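Local atomic coordinates of dicer Related Helicase (PDB entry 6M6Q), a protein that probably hydrolyses ATP and binds double- and single-stranded RNA as a RIG-I-like helicase in RNA interference, represented here by its N-terminal domain. Residues 112-120 / 231-239. Sequence-based numbering, arbitrary orientation. Where two conformers were deposited one is given.
Sequences QKVQRRRFS and DLVEDLLTE
The guanidinium of Arg116 has Leu232 over the centre of one face, with CD1 of Leu232 lying 4.0 Å above the plane; on the opposite face sits Gln112 OE1, displaced toward the rim. The two amino nitrogens point to different partners. Arg116 NH2 donates to water 1 at 2.8 Å, and this water in turn donates to Leu232 O, so a single solvent molecule links both helices; in the modelled conformer of Asp235 it also donates to OD1 of that residue. Arg116 NH1 hydrogen-bonds to Asp73 O, a second partner that limits the rotation of the guanidinium.

Next to this polar patch, Leu236 seats as a knob in the hole formed by Lys113, Arg116, Arg117 and Ser120 on helix 94-127. Its chi1 of 175° points CG at the hole, and the fork at CG, turned by chi2, sends the methyls to separate walls: CD1 of Leu236 lies 3.4 Å from Arg117 N and close to Lys113 O, whereas CD2 faces Ser120 OG at 3.8 Å. That hydroxyl donates to Arg116 O from above the carbonyl plane, and the same oxygen also accepts from Ser120 N.

Lys113 CD lies 3.5 Å from Asp235 O, and the bend at chi3 (88°) turns CE and NZ along the chain, where Lys113 NZ makes a weak bond of 3.4 Å to Thr238 O. Shortening this side chain to an alanine is likely to leave Thr238 O without its weak donor and strip the aliphatic cover from Asp235 O. The axes of the short segments pass 10.5 Å apart at -102°, evidence for a nearly perpendicular crossing; the four residues around Leu236 separately establish knob-into-hole packing of the short helix 231-236 against the long helix 94-127 in this all-helical N-terminal domain.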
loop_
_atom_site.group_PDB
_atom_site.type_symbol
_atom_site.label_atom_id
_atom_site.label_comp_id
_atom_site.label_asym_id
_atom_site.label_seq_id
_atom_site.Cartn_x
_atom_site.Cartn_y
_atom_site.Cartn_z
ATOM N N GLN B 112 -8.254 -0.509 -21.810
ATOM C CA GLN B 112 -9.474 -1.130 -21.218
ATOM C C GLN B 112 -9.079 -1.873 -19.933
ATOM O O GLN B 112 -9.810 -1.753 -18.942
ATOM C CB GLN B 112 -10.160 -2.051 -22.237
ATOM C CG GLN B 112 -11.477 -2.655 -21.750
ATOM C CD GLN B 112 -12.601 -1.649 -21.703
ATOM O OE1 GLN B 112 -13.507 -1.746 -20.879
ATOM N NE2 GLN B 112 -12.572 -0.692 -22.619
ATOM N N LYS B 113 -7.931 -2.558 -19.958
ATOM C CA LYS B 113 -7.364 -3.340 -18.830
ATOM C C LYS B 113 -7.059 -2.394 -17.661
ATOM O O LYS B 113 -7.387 -2.738 -16.513
ATOM C CB LYS B 113 -6.094 -4.075 -19.284
ATOM C CG LYS B 113 -5.999 -5.547 -18.868
ATOM C CD LYS B 113 -4.785 -6.270 -19.421
ATOM C CE LYS B 113 -3.567 -6.137 -18.530
ATOM N NZ LYS B 113 -2.440 -6.972 -19.011
ATOM N N VAL B 114 -6.525 -1.220 -17.967
ATOM C CA VAL B 114 -6.098 -0.178 -16.994
ATOM C C VAL B 114 -7.338 0.343 -16.245
ATOM O O VAL B 114 -7.264 0.488 -15.019
ATOM C CB VAL B 114 -5.325 0.948 -17.717
ATOM C CG1 VAL B 114 -5.336 2.244 -16.946
ATOM C CG2 VAL B 114 -3.890 0.536 -18.025
ATOM N N GLN B 115 -8.447 0.562 -16.953
ATOM C CA GLN B 115 -9.750 0.995 -16.368
ATOM C C GLN B 115 -10.318 -0.138 -15.494
ATOM O O GLN B 115 -10.695 0.121 -14.304
ATOM C CB GLN B 115 -10.722 1.362 -17.492
ATOM C CG GLN B 115 -12.005 2.014 -17.003
ATOM C CD GLN B 115 -12.983 2.228 -18.126
ATOM O OE1 GLN B 115 -12.860 3.166 -18.918
ATOM N NE2 GLN B 115 -13.975 1.357 -18.194
ATOM N N ARG B 116 -10.379 -1.342 -16.041
ATOM C CA ARG B 116 -10.938 -2.499 -15.314
ATOM C C ARG B 116 -10.150 -2.719 -14.011
ATOM O O ARG B 116 -10.790 -2.807 -12.961
ATOM C CB ARG B 116 -10.976 -3.728 -16.211
ATOM C CG ARG B 116 -12.344 -3.946 -16.826
ATOM C CD ARG B 116 -12.341 -4.956 -17.932
ATOM N NE ARG B 116 -13.548 -4.814 -18.720
ATOM C CZ ARG B 116 -13.774 -5.419 -19.867
ATOM N NH1 ARG B 116 -14.913 -5.210 -20.503
ATOM N NH2 ARG B 116 -12.886 -6.261 -20.361
ATOM N N ARG B 117 -8.818 -2.706 -14.064
ATOM C CA ARG B 117 -7.964 -2.889 -12.851
ATOM C C ARG B 117 -8.186 -1.757 -11.847
ATOM O O ARG B 117 -8.254 -2.042 -10.659
ATOM C CB ARG B 117 -6.484 -2.967 -13.194
ATOM C CG ARG B 117 -5.878 -4.283 -12.768
ATOM C CD ARG B 117 -5.057 -4.217 -11.509
ATOM N NE ARG B 117 -3.750 -4.754 -11.836
ATOM C CZ ARG B 117 -2.883 -5.225 -10.968
ATOM N NH1 ARG B 117 -3.173 -5.252 -9.684
ATOM N NH2 ARG B 117 -1.709 -5.669 -11.387
ATOM N N ARG B 118 -8.232 -0.522 -12.313
ATOM C CA ARG B 118 -8.397 0.662 -11.449
ATOM C C ARG B 118 -9.689 0.519 -10.614
ATOM O O ARG B 118 -9.633 0.701 -9.364
ATOM C CB ARG B 118 -8.414 1.912 -12.318
ATOM C CG ARG B 118 -8.794 3.179 -11.586
ATOM C CD ARG B 118 -8.672 4.320 -12.550
ATOM N NE ARG B 118 -9.468 5.456 -12.154
ATOM C CZ ARG B 118 -9.305 6.679 -12.635
ATOM N NH1 ARG B 118 -8.358 6.917 -13.533
ATOM N NH2 ARG B 118 -10.078 7.662 -12.210
ATOM N N PHE B 119 -10.802 0.214 -11.264
ATOM C CA PHE B 119 -12.136 0.205 -10.627
ATOM C C PHE B 119 -12.341 -1.109 -9.847
ATOM O O PHE B 119 -13.072 -1.089 -8.842
ATOM C CB PHE B 119 -13.208 0.503 -11.670
ATOM C CG PHE B 119 -13.227 1.955 -12.078
ATOM C CD1 PHE B 119 -13.828 2.913 -11.272
ATOM C CD2 PHE B 119 -12.562 2.379 -13.216
ATOM C CE1 PHE B 119 -13.811 4.251 -11.635
ATOM C CE2 PHE B 119 -12.540 3.716 -13.571
ATOM C CZ PHE B 119 -13.156 4.652 -12.778
ATOM N N SER B 120 -11.683 -2.200 -10.255
ATOM C CA SER B 120 -11.636 -3.478 -9.491
ATOM C C SER B 120 -10.960 -3.225 -8.135
ATOM O O SER B 120 -11.520 -3.632 -7.107
ATOM C CB SER B 120 -10.917 -4.557 -10.251
ATOM O OG SER B 120 -11.678 -4.998 -11.353
ATOM N N ASP B 231 -13.636 -14.967 -18.148
ATOM C CA ASP B 231 -12.542 -14.533 -19.050
ATOM C C ASP B 231 -12.089 -13.141 -18.616
ATOM O O ASP B 231 -10.858 -12.894 -18.635
ATOM C CB ASP B 231 -12.982 -14.599 -20.515
ATOM C CG ASP B 231 -13.229 -16.025 -20.998
ATOM O OD1 ASP B 231 -12.777 -16.358 -22.110
ATOM O OD2 ASP B 231 -13.850 -16.798 -20.241
ATOM N N LEU B 232 -13.038 -12.301 -18.166
ATOM C CA LEU B 232 -12.830 -10.858 -17.840
ATOM C C LEU B 232 -11.728 -10.712 -16.782
ATOM O O LEU B 232 -10.833 -9.868 -16.978
ATOM C CB LEU B 232 -14.150 -10.265 -17.342
ATOM C CG LEU B 232 -14.177 -8.748 -17.136
ATOM C CD1 LEU B 232 -15.550 -8.191 -17.477
ATOM C CD2 LEU B 232 -13.796 -8.362 -15.708
ATOM N N VAL B 233 -11.818 -11.466 -15.688
ATOM C CA VAL B 233 -10.886 -11.359 -14.534
ATOM C C VAL B 233 -9.585 -12.069 -14.913
ATOM O O VAL B 233 -8.509 -11.541 -14.619
ATOM C CB VAL B 233 -11.511 -11.925 -13.239
ATOM C CG1 VAL B 233 -10.523 -11.913 -12.071
ATOM C CG2 VAL B 233 -12.793 -11.178 -12.858
ATOM N N GLU B 234 -9.679 -13.174 -15.627
ATOM C CA GLU B 234 -8.497 -13.953 -16.059
ATOM C C GLU B 234 -7.509 -13.052 -16.822
ATOM O O GLU B 234 -6.344 -13.032 -16.432
ATOM C CB GLU B 234 -8.922 -15.137 -16.914
ATOM C CG GLU B 234 -7.748 -15.994 -17.340
ATOM C CD GLU B 234 -7.091 -16.762 -16.207
ATOM O OE1 GLU B 234 -7.819 -17.556 -15.533
ATOM O OE2 GLU B 234 -5.845 -16.580 -15.995
ATOM N N ASP B 235 -7.969 -12.357 -17.881
ATOM C CA ASP B 235 -7.105 -11.537 -18.787
ATOM C C ASP B 235 -6.735 -10.206 -18.103
ATOM O O ASP B 235 -5.755 -9.486 -18.600
ATOM C CB ASP B 235 -7.786 -11.319 -20.144
ATOM C CG ASP B 235 -8.662 -10.077 -20.215
ATOM O OD1 ASP B 235 -9.897 -10.240 -20.329
ATOM O OD2 ASP B 235 -8.098 -8.952 -20.194
ATOM N N LEU B 236 -7.458 -9.847 -17.061
ATOM C CA LEU B 236 -7.202 -8.622 -16.280
ATOM C C LEU B 236 -5.924 -8.816 -15.457
ATOM O O LEU B 236 -5.210 -7.823 -15.261
ATOM C CB LEU B 236 -8.431 -8.362 -15.419
ATOM C CG LEU B 236 -8.343 -7.212 -14.432
ATOM C CD1 LEU B 236 -8.206 -5.886 -15.151
ATOM C CD2 LEU B 236 -9.575 -7.204 -13.548
ATOM N N LEU B 237 -5.618 -10.060 -15.066
ATOM C CA LEU B 237 -4.509 -10.405 -14.135
ATOM C C LEU B 237 -3.325 -11.049 -14.879
ATOM O O LEU B 237 -2.293 -11.283 -14.223
ATOM C CB LEU B 237 -5.058 -11.354 -13.064
ATOM C CG LEU B 237 -6.288 -10.847 -12.308
ATOM C CD1 LEU B 237 -6.890 -11.936 -11.439
ATOM C CD2 LEU B 237 -5.935 -9.636 -11.469
ATOM N N THR B 238 -3.462 -11.359 -16.175
ATOM C CA THR B 238 -2.392 -12.030 -16.982
ATOM C C THR B 238 -1.662 -10.996 -17.834
ATOM O O THR B 238 -2.316 -10.304 -18.622
ATOM C CB THR B 238 -2.913 -13.199 -17.838
ATOM O OG1 THR B 238 -3.974 -12.767 -18.685
ATOM C CG2 THR B 238 -3.412 -14.363 -17.007
ATOM N N GLU B 239 -0.341 -10.935 -17.681
ATOM C CA GLU B 239 0.594 -10.072 -18.466
ATOM C C GLU B 239 0.793 -10.664 -19.871
ATOM O O GLU B 239 0.139 -10.158 -20.808
ATOM C CB GLU B 239 1.936 -9.966 -17.731
ATOM C CG GLU B 239 2.495 -11.318 -17.277
ATOM C CD GLU B 239 2.131 -11.741 -15.855
ATOM O OE1 GLU B 239 0.956 -11.573 -15.465
ATOM O OE2 GLU B 239 3.027 -12.235 -15.140
HETATM O O HOH W 1 -11.005 -7.966 -19.075
#